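Cycloalternan-forming enzyme (Listeria monocytogenes serovar 1/2a, PDB 5F7U) is a multidomain protein of glycoside hydrolase family 31, with a TIM-barrel core and a C-terminal family 6 carbohydrate-binding module that holds glucose units in this structure. Local coordinates at residues T990-R1004 against L1017-V1031. The protein carries 1 engineered substitution. Sequence-based numbering, arbitrary orientation.
Sequences TMEVRYSAGVEDATR and LPKTANWDTWNTVEV. With GLC (alpha-D-glucopyranose), chain D; GLC (alpha-D-glucopyranose), chain B.
The phenol oxygen of Y995 joins three parts of the contact: it donates to P1018 O at 2.6 Å, in the carbonyl plane on a lone pair, and accepts a nearly straight bond (173°) from N1027 ND2, lying in that amide's plane. With CG set between the backbone N and the carbonyl carbon (chi1 72°), the Y995 ring turns toward 1017-1031, where L1017 CB sits over one face and V1029 CG2 packs against CE1. S996 OG donates to T1025 O at 2.8 Å, from above the carbonyl plane. T1020 OG1 accepts from A997 N and donates to N1022 O, which T1025 N reaches from the opposite face, closing the type I turn. D1001 OD1 takes K1019 N on its anti side, beside the A1002-L1017 pair. Antiparallel bridges continue from Y995-N1027 to M991-V1031.

Across W1026, the R994 guanidinium lies nearly flat on one face (planes 28° apart) while S996 CB makes a CH-pi contact with the other; D1057 salt-bridges R994. G998 CA rests 3.7 Å from the centroid of the five-membered ring of W1023, whose opposite face carries a glucose, its O5 3.4 Å from CZ2. V999 packs on the second glucose and E1000 OE1 accepts from its O6. Hydroxyls of Y995, S996 and T1020 fasten strand 990-996 to loop 1018-1025, with A997-G998 backing W1023, consistent with W1023 offering one glucose a face and E1000 the other a carboxylate.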
ATOM      1  N   THR A 990     -15.676 -40.626 -10.053  1.00 19.22           N
ATOM      2  CA  THR A 990     -15.833 -40.962 -11.461  1.00 19.58           C
ATOM      3  C   THR A 990     -15.213 -39.868 -12.303  1.00 19.13           C
ATOM      4  O   THR A 990     -15.554 -38.691 -12.155  1.00 19.14           O
ATOM      5  CB  THR A 990     -17.309 -41.115 -11.836  1.00 20.83           C
ATOM      6  OG1 THR A 990     -17.911 -42.083 -10.974  1.00 21.84           O
ATOM      7  CG2 THR A 990     -17.438 -41.571 -13.276  1.00 21.11           C
ATOM      8  N   MET A 991     -14.291 -40.249 -13.180  1.00 19.07           N
ATOM      9  CA  MET A 991     -13.754 -39.312 -14.161  1.00 19.40           C
ATOM     10  C   MET A 991     -14.465 -39.503 -15.509  1.00 20.20           C
ATOM     11  O   MET A 991     -14.362 -40.577 -16.120  1.00 20.97           O
ATOM     12  CB  MET A 991     -12.239 -39.511 -14.285  1.00 19.52           C
ATOM     13  CG  MET A 991     -11.590 -38.617 -15.339  1.00 20.14           C
ATOM     14  SD  MET A 991      -9.793 -38.759 -15.388  1.00 21.12           S
ATOM     15  CE  MET A 991      -9.571 -40.459 -15.945  1.00 21.43           C
ATOM     16  N   GLU A 992     -15.230 -38.492 -15.939  1.00 19.92           N
ATOM     17  CA  GLU A 992     -15.824 -38.473 -17.275  1.00 20.62           C
ATOM     18  C   GLU A 992     -14.761 -38.049 -18.272  1.00 19.93           C
ATOM     19  O   GLU A 992     -14.083 -37.055 -18.053  1.00 19.40           O
ATOM     20  CB  GLU A 992     -16.957 -37.452 -17.374  1.00 21.57           C
ATOM     21  CG  GLU A 992     -18.209 -37.772 -16.577  1.00 23.02           C
ATOM     22  CD  GLU A 992     -19.341 -36.794 -16.874  1.00 24.48           C
ATOM     23  OE1 GLU A 992     -19.097 -35.728 -17.485  1.00 24.83           O
ATOM     24  OE2 GLU A 992     -20.491 -37.079 -16.509  1.00 25.96           O
ATOM     25  N   VAL A 993     -14.615 -38.818 -19.340  1.00 20.07           N
ATOM     26  CA  VAL A 993     -13.681 -38.493 -20.426  1.00 19.81           C
ATOM     27  C   VAL A 993     -14.526 -38.220 -21.672  1.00 20.38           C
ATOM     28  O   VAL A 993     -15.180 -39.138 -22.190  1.00 21.57           O
ATOM     29  CB  VAL A 993     -12.660 -39.644 -20.680  1.00 19.80           C
ATOM     30  CG1 VAL A 993     -11.758 -39.304 -21.884  1.00 20.26           C
ATOM     31  CG2 VAL A 993     -11.811 -39.906 -19.427  1.00 19.33           C
ATOM     32  N   ARG A 994     -14.517 -36.971 -22.142  1.00 20.21           N
ATOM     33  CA  ARG A 994     -15.284 -36.568 -23.317  1.00 20.87           C
ATOM     34  C   ARG A 994     -14.380 -36.474 -24.534  1.00 20.99           C
ATOM     35  O   ARG A 994     -13.386 -35.757 -24.535  1.00 20.50           O
ATOM     36  CB  ARG A 994     -16.050 -35.252 -23.083  1.00 21.16           C
ATOM     37  CG  ARG A 994     -17.029 -34.916 -24.207  1.00 22.60           C
ATOM     38  CD  ARG A 994     -17.999 -33.827 -23.810  1.00 23.29           C
ATOM     39  NE  ARG A 994     -19.114 -33.679 -24.760  1.00 25.05           N
ATOM     40  CZ  ARG A 994     -19.264 -32.668 -25.618  1.00 25.69           C
ATOM     41  NH1 ARG A 994     -18.367 -31.682 -25.692  1.00 25.66           N
ATOM     42  NH2 ARG A 994     -20.332 -32.639 -26.413  1.00 27.16           N
ATOM     43  N   TYR A 995     -14.762 -37.194 -25.587  1.00 21.47           N
ATOM     44  CA  TYR A 995     -13.871 -37.417 -26.717  1.00 21.76           C
ATOM     45  C   TYR A 995     -14.700 -37.682 -27.969  1.00 23.01           C
ATOM     46  O   TYR A 995     -15.905 -37.965 -27.891  1.00 23.20           O
ATOM     47  CB  TYR A 995     -12.979 -38.649 -26.450  1.00 21.61           C
ATOM     48  CG  TYR A 995     -13.789 -39.929 -26.534  1.00 22.34           C
ATOM     49  CD1 TYR A 995     -14.640 -40.303 -25.487  1.00 22.01           C
ATOM     50  CD2 TYR A 995     -13.769 -40.711 -27.689  1.00 23.59           C
ATOM     51  CE1 TYR A 995     -15.429 -41.443 -25.575  1.00 22.83           C
ATOM     52  CE2 TYR A 995     -14.549 -41.851 -27.791  1.00 24.51           C
ATOM     53  CZ  TYR A 995     -15.368 -42.207 -26.730  1.00 24.16           C
ATOM     54  OH  TYR A 995     -16.139 -43.331 -26.856  1.00 25.39           O
ATOM     55  N   SER A 996     -14.032 -37.663 -29.112  1.00 23.59           N
ATOM     56  CA  SER A 996     -14.632 -38.185 -30.331  1.00 25.38           C
ATOM     57  C   SER A 996     -13.682 -39.220 -30.937  1.00 26.23           C
ATOM     58  O   SER A 996     -12.458 -39.097 -30.824  1.00 25.65           O
ATOM     59  CB  SER A 996     -14.916 -37.043 -31.301  1.00 26.18           C
ATOM     60  OG  SER A 996     -15.611 -37.503 -32.441  1.00 28.22           O
ATOM     61  N   ALA A 997     -14.251 -40.255 -31.551  1.00 27.71           N
ATOM     62  CA  ALA A 997     -13.472 -41.312 -32.179  1.00 29.06           C
ATOM     63  C   ALA A 997     -14.232 -41.715 -33.421  1.00 30.99           C
ATOM     64  O   ALA A 997     -14.941 -42.716 -33.432  1.00 31.82           O
ATOM     65  CB  ALA A 997     -13.291 -42.495 -31.224  1.00 28.86           C
ATOM     66  N   GLY A 998     -14.090 -40.889 -34.454  1.00 32.11           N
ATOM     67  CA  GLY A 998     -14.873 -40.996 -35.688  1.00 34.10           C
ATOM     68  C   GLY A 998     -14.616 -42.192 -36.580  1.00 36.48           C
ATOM     69  O   GLY A 998     -15.464 -42.511 -37.419  1.00 37.89           O
ATOM     70  N   VAL A 999     -13.472 -42.860 -36.420  1.00 36.95           N
ATOM     71  CA  VAL A 999     -13.108 -43.972 -37.326  1.00 39.17           C
ATOM     72  C   VAL A 999     -13.343 -45.351 -36.695  1.00 39.99           C
ATOM     73  O   VAL A 999     -13.907 -46.233 -37.342  1.00 41.48           O
ATOM     74  CB  VAL A 999     -11.658 -43.845 -37.877  1.00 39.64           C
ATOM     75  CG1 VAL A 999     -11.259 -45.053 -38.725  1.00 41.82           C
ATOM     76  CG2 VAL A 999     -11.503 -42.571 -38.691  1.00 39.68           C
ATOM     77  N   GLU A1000     -12.927 -45.516 -35.432  1.00 38.89           N
ATOM     78  CA  GLU A1000     -12.865 -46.842 -34.790  1.00 39.72           C
ATOM     79  C   GLU A1000     -12.679 -46.728 -33.271  1.00 37.41           C
ATOM     80  O   GLU A1000     -12.243 -45.681 -32.779  1.00 35.64           O
ATOM     81  CB  GLU A1000     -11.704 -47.652 -35.387  1.00 42.04           C
ATOM     82  CG  GLU A1000     -10.359 -46.931 -35.276  1.00 42.22           C
ATOM     83  CD  GLU A1000      -9.202 -47.651 -35.939  1.00 45.01           C
ATOM     84  OE1 GLU A1000      -8.224 -46.960 -36.297  1.00 45.78           O
ATOM     85  OE2 GLU A1000      -9.256 -48.889 -36.101  1.00 46.84           O
ATOM     86  N   ASP A1001     -12.991 -47.815 -32.552  1.00 37.49           N
ATOM     87  CA  ASP A1001     -12.715 -47.932 -31.103  1.00 35.61           C
ATOM     88  C   ASP A1001     -11.277 -47.560 -30.790  1.00 34.35           C
ATOM     89  O   ASP A1001     -10.349 -47.936 -31.513  1.00 35.27           O
ATOM     90  CB  ASP A1001     -12.950 -49.367 -30.599  1.00 37.23           C
ATOM     91  CG  ASP A1001     -14.411 -49.769 -30.588  1.00 38.47           C
ATOM     92  OD1 ASP A1001     -15.290 -48.935 -30.889  1.00 38.49           O
ATOM     93  OD2 ASP A1001     -14.685 -50.950 -30.281  1.00 40.36           O
ATOM     94  N   ALA A1002     -11.094 -46.820 -29.706  1.00 31.97           N
ATOM     95  CA  ALA A1002      -9.766 -46.416 -29.292  1.00 31.04           C
ATOM     96  C   ALA A1002      -9.492 -46.875 -27.871  1.00 29.92           C
ATOM     97  O   ALA A1002     -10.430 -47.189 -27.118  1.00 29.36           O
ATOM     98  CB  ALA A1002      -9.630 -44.908 -29.389  1.00 29.90           C
ATOM     99  N   THR A1003      -8.209 -46.938 -27.521  1.00 29.76           N
ATOM    100  CA  THR A1003      -7.793 -47.081 -26.115  1.00 28.83           C
ATOM    101  C   THR A1003      -6.698 -46.079 -25.778  1.00 27.84           C
ATOM    102  O   THR A1003      -5.872 -45.724 -26.632  1.00 28.12           O
ATOM    103  CB  THR A1003      -7.283 -48.500 -25.737  1.00 30.34           C
ATOM    104  OG1 THR A1003      -6.070 -48.775 -26.440  1.00 32.39           O
ATOM    105  CG2 THR A1003      -8.306 -49.598 -26.051  1.00 31.63           C
ATOM    106  N   ARG A1004      -6.715 -45.621 -24.527  1.00 26.11           N
ATOM    107  CA  ARG A1004      -5.637 -44.796 -23.964  1.00 25.14           C
ATOM    108  C   ARG A1004      -5.261 -45.310 -22.581  1.00 24.71           C
ATOM    109  O   ARG A1004      -6.039 -46.000 -21.921  1.00 24.29           O
ATOM    110  CB  ARG A1004      -6.030 -43.316 -23.888  1.00 24.04           C
ATOM    111  CG  ARG A1004      -6.241 -42.622 -25.230  1.00 24.49           C
ATOM    112  CD  ARG A1004      -4.947 -42.459 -26.019  1.00 25.43           C
ATOM    113  NE  ARG A1004      -5.176 -41.728 -27.267  1.00 26.10           N
ATOM    114  CZ  ARG A1004      -5.684 -42.255 -28.384  1.00 27.13           C
ATOM    115  NH1 ARG A1004      -5.834 -41.487 -29.458  1.00 27.63           N
ATOM    116  NH2 ARG A1004      -6.037 -43.542 -28.446  1.00 27.88           N
ATOM    117  N   LEU A1017     -12.423 -46.402 -25.347  1.00 28.01           N
ATOM    118  CA  LEU A1017     -13.165 -45.284 -25.867  1.00 27.42           C
ATOM    119  C   LEU A1017     -13.837 -45.739 -27.159  1.00 28.82           C
ATOM    120  O   LEU A1017     -13.208 -45.695 -28.218  1.00 29.68           O
ATOM    121  CB  LEU A1017     -12.217 -44.117 -26.110  1.00 26.62           C
ATOM    122  CG  LEU A1017     -11.427 -43.653 -24.883  1.00 25.49           C
ATOM    123  CD1 LEU A1017     -10.241 -42.788 -25.287  1.00 25.55           C
ATOM    124  CD2 LEU A1017     -12.360 -42.922 -23.923  1.00 24.33           C
ATOM    125  N   PRO A1018     -15.103 -46.213 -27.075  1.00 29.43           N
ATOM    126  CA  PRO A1018     -15.797 -46.724 -28.273  1.00 31.00           C
ATOM    127  C   PRO A1018     -15.920 -45.716 -29.414  1.00 31.16           C
ATOM    128  O   PRO A1018     -15.974 -44.506 -29.179  1.00 30.13           O
ATOM    129  CB  PRO A1018     -17.194 -47.090 -27.754  1.00 31.53           C
ATOM    130  CG  PRO A1018     -17.019 -47.297 -26.286  1.00 30.40           C
ATOM    131  CD  PRO A1018     -15.927 -46.355 -25.861  1.00 28.83           C
ATOM    132  N   LYS A1019     -15.975 -46.234 -30.642  1.00 32.88           N
ATOM    133  CA  LYS A1019     -16.195 -45.429 -31.844  1.00 33.44           C
ATOM    134  C   LYS A1019     -17.419 -44.530 -31.672  1.00 33.03           C
ATOM    135  O   LYS A1019     -18.439 -44.964 -31.118  1.00 33.19           O
ATOM    136  CB  LYS A1019     -16.394 -46.352 -33.056  1.00 35.39           C
ATOM    137  CG  LYS A1019     -16.474 -45.658 -34.412  1.00 36.39           C
ATOM    138  CD  LYS A1019     -16.977 -46.626 -35.494  1.00 38.83           C
ATOM    139  CE  LYS A1019     -17.153 -45.944 -36.855  1.00 39.96           C
ATOM    140  NZ  LYS A1019     -18.280 -44.948 -36.890  1.00 39.64           N
ATOM    141  N   THR A1020     -17.292 -43.279 -32.118  1.00 32.37           N
ATOM    142  CA  THR A1020     -18.440 -42.380 -32.262  1.00 32.55           C
ATOM    143  C   THR A1020     -18.891 -42.404 -33.726  1.00 34.46           C
ATOM    144  O   THR A1020     -18.100 -42.766 -34.605  1.00 35.44           O
ATOM    145  CB  THR A1020     -18.109 -40.931 -31.822  1.00 31.10           C
ATOM    146  OG1 THR A1020     -16.983 -40.440 -32.561  1.00 30.88           O
ATOM    147  CG2 THR A1020     -17.801 -40.863 -30.320  1.00 29.18           C
ATOM    148  N   ALA A1021     -20.148 -42.027 -33.982  1.00 35.48           N
ATOM    149  CA  ALA A1021     -20.731 -42.005 -35.345  1.00 37.51           C
ATOM    150  C   ALA A1021     -19.836 -41.353 -36.404  1.00 38.03           C
ATOM    151  O   ALA A1021     -19.688 -41.868 -37.527  1.00 39.54           O
ATOM    152  CB  ALA A1021     -22.095 -41.328 -35.325  1.00 38.16           C
ATOM    153  N   ASN A1022     -19.251 -40.220 -36.029  1.00 36.57           N
ATOM    154  CA  ASN A1022     -18.341 -39.446 -36.864  1.00 37.08           C
ATOM    155  C   ASN A1022     -17.535 -38.501 -35.974  1.00 35.27           C
ATOM    156  O   ASN A1022     -17.697 -38.522 -34.741  1.00 33.63           O
ATOM    157  CB  ASN A1022     -19.119 -38.667 -37.936  1.00 38.70           C
ATOM    158  CG  ASN A1022     -20.308 -37.911 -37.366  1.00 38.51           C
ATOM    159  OD1 ASN A1022     -20.178 -37.108 -36.437  1.00 37.14           O
ATOM    160  ND2 ASN A1022     -21.477 -38.155 -37.937  1.00 40.05           N
ATOM    161  N   TRP A1023     -16.684 -37.671 -36.589  1.00 35.42           N
ATOM    162  CA  TRP A1023     -15.865 -36.712 -35.838  1.00 33.84           C
ATOM    163  C   TRP A1023     -16.643 -35.503 -35.302  1.00 33.52           C
ATOM    164  O   TRP A1023     -16.102 -34.720 -34.508  1.00 32.14           O
ATOM    165  CB  TRP A1023     -14.651 -36.237 -36.646  1.00 34.14           C
ATOM    166  CG  TRP A1023     -13.685 -37.312 -36.955  1.00 34.67           C
ATOM    167  CD1 TRP A1023     -13.477 -37.906 -38.171  1.00 36.42           C
ATOM    168  CD2 TRP A1023     -12.793 -37.947 -36.038  1.00 33.70           C
ATOM    169  NE1 TRP A1023     -12.507 -38.874 -38.065  1.00 36.75           N
ATOM    170  CE2 TRP A1023     -12.068 -38.921 -36.767  1.00 34.93           C
ATOM    171  CE3 TRP A1023     -12.538 -37.794 -34.663  1.00 31.92           C
ATOM    172  CZ2 TRP A1023     -11.096 -39.742 -36.169  1.00 34.66           C
ATOM    173  CZ3 TRP A1023     -11.569 -38.610 -34.066  1.00 31.57           C
ATOM    174  CH2 TRP A1023     -10.853 -39.564 -34.821  1.00 32.93           C
ATOM    175  N   ASP A1024     -17.896 -35.349 -35.734  1.00 34.52           N
ATOM    176  CA  ASP A1024     -18.763 -34.302 -35.191  1.00 34.42           C
ATOM    177  C   ASP A1024     -19.662 -34.823 -34.064  1.00 33.70           C
ATOM    178  O   ASP A1024     -20.581 -34.123 -33.633  1.00 34.23           O
ATOM    179  CB  ASP A1024     -19.590 -33.641 -36.303  1.00 36.05           C
ATOM    180  CG  ASP A1024     -18.724 -32.885 -37.326  1.00 37.03           C
ATOM    181  OD1 ASP A1024     -17.800 -32.129 -36.938  1.00 36.36           O
ATOM    182  OD2 ASP A1024     -18.990 -33.044 -38.539  1.00 38.88           O
ATOM    183  N   THR A1025     -19.385 -36.040 -33.590  1.00 32.95           N
ATOM    184  CA  THR A1025     -20.137 -36.660 -32.495  1.00 32.17           C
ATOM    185  C   THR A1025     -19.220 -36.922 -31.305  1.00 30.67           C
ATOM    186  O   THR A1025     -18.208 -37.624 -31.440  1.00 30.41           O
ATOM    187  CB  THR A1025     -20.811 -37.973 -32.954  1.00 33.56           C
ATOM    188  OG1 THR A1025     -21.600 -37.713 -34.122  1.00 35.14           O
ATOM    189  CG2 THR A1025     -21.701 -38.572 -31.838  1.00 33.18           C
ATOM    190  N   TRP A1026     -19.586 -36.351 -30.150  1.00 29.62           N
ATOM    191  CA  TRP A1026     -18.845 -36.522 -28.899  1.00 28.15           C
ATOM    192  C   TRP A1026     -19.520 -37.590 -28.038  1.00 28.36           C
ATOM    193  O   TRP A1026     -20.735 -37.763 -28.100  1.00 29.32           O
ATOM    194  CB  TRP A1026     -18.758 -35.200 -28.119  1.00 27.09           C
ATOM    195  CG  TRP A1026     -18.113 -34.089 -28.902  1.00 26.99           C
ATOM    196  CD1 TRP A1026     -18.751 -33.142 -29.648  1.00 27.76           C
ATOM    197  CD2 TRP A1026     -16.707 -33.821 -29.030  1.00 26.32           C
ATOM    198  NE1 TRP A1026     -17.833 -32.296 -30.237  1.00 27.55           N
ATOM    199  CE2 TRP A1026     -16.572 -32.690 -29.873  1.00 26.85           C
ATOM    200  CE3 TRP A1026     -15.547 -34.424 -28.508  1.00 25.62           C
ATOM    201  CZ2 TRP A1026     -15.321 -32.150 -30.218  1.00 26.67           C
ATOM    202  CZ3 TRP A1026     -14.297 -33.893 -28.847  1.00 25.36           C
ATOM    203  CH2 TRP A1026     -14.197 -32.766 -29.702  1.00 26.31           C
ATOM    204  N   ASN A1027     -18.714 -38.319 -27.271  1.00 27.44           N
ATOM    205  CA  ASN A1027     -19.210 -39.292 -26.308  1.00 27.39           C
ATOM    206  C   ASN A1027     -18.450 -39.110 -25.013  1.00 26.34           C
ATOM    207  O   ASN A1027     -17.348 -38.554 -25.007  1.00 24.87           O
ATOM    208  CB  ASN A1027     -19.035 -40.726 -26.835  1.00 28.52           C
ATOM    209  CG  ASN A1027     -19.620 -41.773 -25.904  1.00 28.97           C
ATOM    210  OD1 ASN A1027     -20.731 -41.622 -25.406  1.00 29.74           O
ATOM    211  ND2 ASN A1027     -18.861 -42.832 -25.648  1.00 29.15           N
ATOM    212  N   THR A1028     -19.051 -39.574 -23.917  1.00 26.58           N
ATOM    213  CA  THR A1028     -18.411 -39.557 -22.610  1.00 26.19           C
ATOM    214  C   THR A1028     -18.313 -40.979 -22.056  1.00 26.84           C
ATOM    215  O   THR A1028     -19.281 -41.741 -22.109  1.00 27.73           O
ATOM    216  CB  THR A1028     -19.159 -38.601 -21.656  1.00 26.58           C
ATOM    217  OG1 THR A1028     -19.115 -37.273 -22.193  1.00 26.99           O
ATOM    218  CG2 THR A1028     -18.528 -38.577 -20.291  1.00 25.60           C
ATOM    219  N   VAL A1029     -17.122 -41.339 -21.586  1.00 26.35           N
ATOM    220  CA  VAL A1029     -16.860 -42.627 -20.937  1.00 27.03           C
ATOM    221  C   VAL A1029     -16.540 -42.323 -19.478  1.00 26.25           C
ATOM    222  O   VAL A1029     -15.855 -41.340 -19.191  1.00 25.57           O
ATOM    223  CB  VAL A1029     -15.698 -43.377 -21.640  1.00 27.68           C
ATOM    224  CG1 VAL A1029     -15.068 -44.449 -20.759  1.00 28.59           C
ATOM    225  CG2 VAL A1029     -16.176 -43.997 -22.947  1.00 29.12           C
ATOM    226  N   GLU A1030     -17.055 -43.159 -18.574  1.00 26.58           N
ATOM    227  CA  GLU A1030     -16.872 -42.975 -17.139  1.00 26.25           C
ATOM    228  C   GLU A1030     -15.785 -43.910 -16.633  1.00 25.94           C
ATOM    229  O   GLU A1030     -15.873 -45.130 -16.801  1.00 26.82           O
ATOM    230  CB  GLU A1030     -18.209 -43.187 -16.409  1.00 27.93           C
ATOM    231  CG  GLU A1030     -19.200 -42.034 -16.641  1.00 29.85           C
ATOM    232  CD  GLU A1030     -20.512 -42.151 -15.862  1.00 32.07           C
ATOM    233  OE1 GLU A1030     -20.617 -43.009 -14.968  1.00 33.44           O
ATOM    234  OE2 GLU A1030     -21.456 -41.377 -16.154  1.00 33.59           O
ATOM    235  N   VAL A1031     -14.753 -43.333 -16.024  1.00 24.62           N
ATOM    236  CA  VAL A1031     -13.558 -44.066 -15.580  1.00 24.11           C
ATOM    237  C   VAL A1031     -13.458 -43.963 -14.046  1.00 23.67           C
ATOM    238  O   VAL A1031     -13.432 -42.834 -13.521  1.00 22.69           O
ATOM    239  CB  VAL A1031     -12.273 -43.474 -16.232  1.00 23.86           C
ATOM    240  CG1 VAL A1031     -11.019 -44.221 -15.778  1.00 23.91           C
ATOM    241  CG2 VAL A1031     -12.385 -43.459 -17.759  1.00 24.57           C
TER
HETATM  242  C1  GLC D   1      -9.788 -36.709 -38.818  1.00 34.38           C
HETATM  243  C2  GLC D   1     -10.495 -35.674 -37.931  1.00 33.66           C
HETATM  244  C3  GLC D   1      -9.550 -35.113 -36.859  1.00 32.65           C
HETATM  245  C4  GLC D   1      -8.886 -36.229 -36.050  1.00 33.24           C
HETATM  246  C5  GLC D   1      -8.168 -37.162 -37.030  1.00 34.08           C
HETATM  247  C6  GLC D   1      -7.460 -38.319 -36.349  1.00 35.21           C
HETATM  248  O1  GLC D   1      -8.870 -36.080 -39.740  1.00 35.70           O
HETATM  249  O2  GLC D   1     -11.006 -34.594 -38.716  1.00 32.53           O
HETATM  250  O3  GLC D   1     -10.277 -34.216 -36.023  1.00 32.58           O
HETATM  251  O4  GLC D   1      -7.966 -35.667 -35.101  1.00 31.81           O
HETATM  252  O5  GLC D   1      -9.107 -37.685 -37.999  1.00 35.13           O
HETATM  253  O6  GLC D   1      -6.809 -39.064 -37.382  1.00 36.42           O
HETATM  254  C1  GLC B   2      -6.035 -40.158 -36.853  1.00 36.89           C
HETATM  255  C2  GLC B   2      -5.085 -40.696 -37.930  1.00 37.54           C
HETATM  256  C3  GLC B   2      -5.870 -41.417 -39.039  1.00 37.80           C
HETATM  257  C4  GLC B   2      -6.807 -42.491 -38.462  1.00 37.71           C
HETATM  258  C5  GLC B   2      -7.647 -41.948 -37.291  1.00 36.66           C
HETATM  259  C6  GLC B   2      -8.396 -43.038 -36.530  1.00 34.59           C
HETATM  260  O2  GLC B   2      -4.302 -39.617 -38.449  1.00 37.47           O
HETATM  261  O3  GLC B   2      -4.965 -41.999 -39.985  1.00 39.22           O
HETATM  262  O4  GLC B   2      -7.681 -42.989 -39.481  1.00 39.47           O
HETATM  263  O5  GLC B   2      -6.815 -41.247 -36.347  1.00 37.20           O
HETATM  264  O6  GLC B   2      -7.475 -43.943 -35.913  1.00 34.11           O
HETATM  265  O   HOH W   1     -20.713 -36.386 -24.539  1.00 21.31           O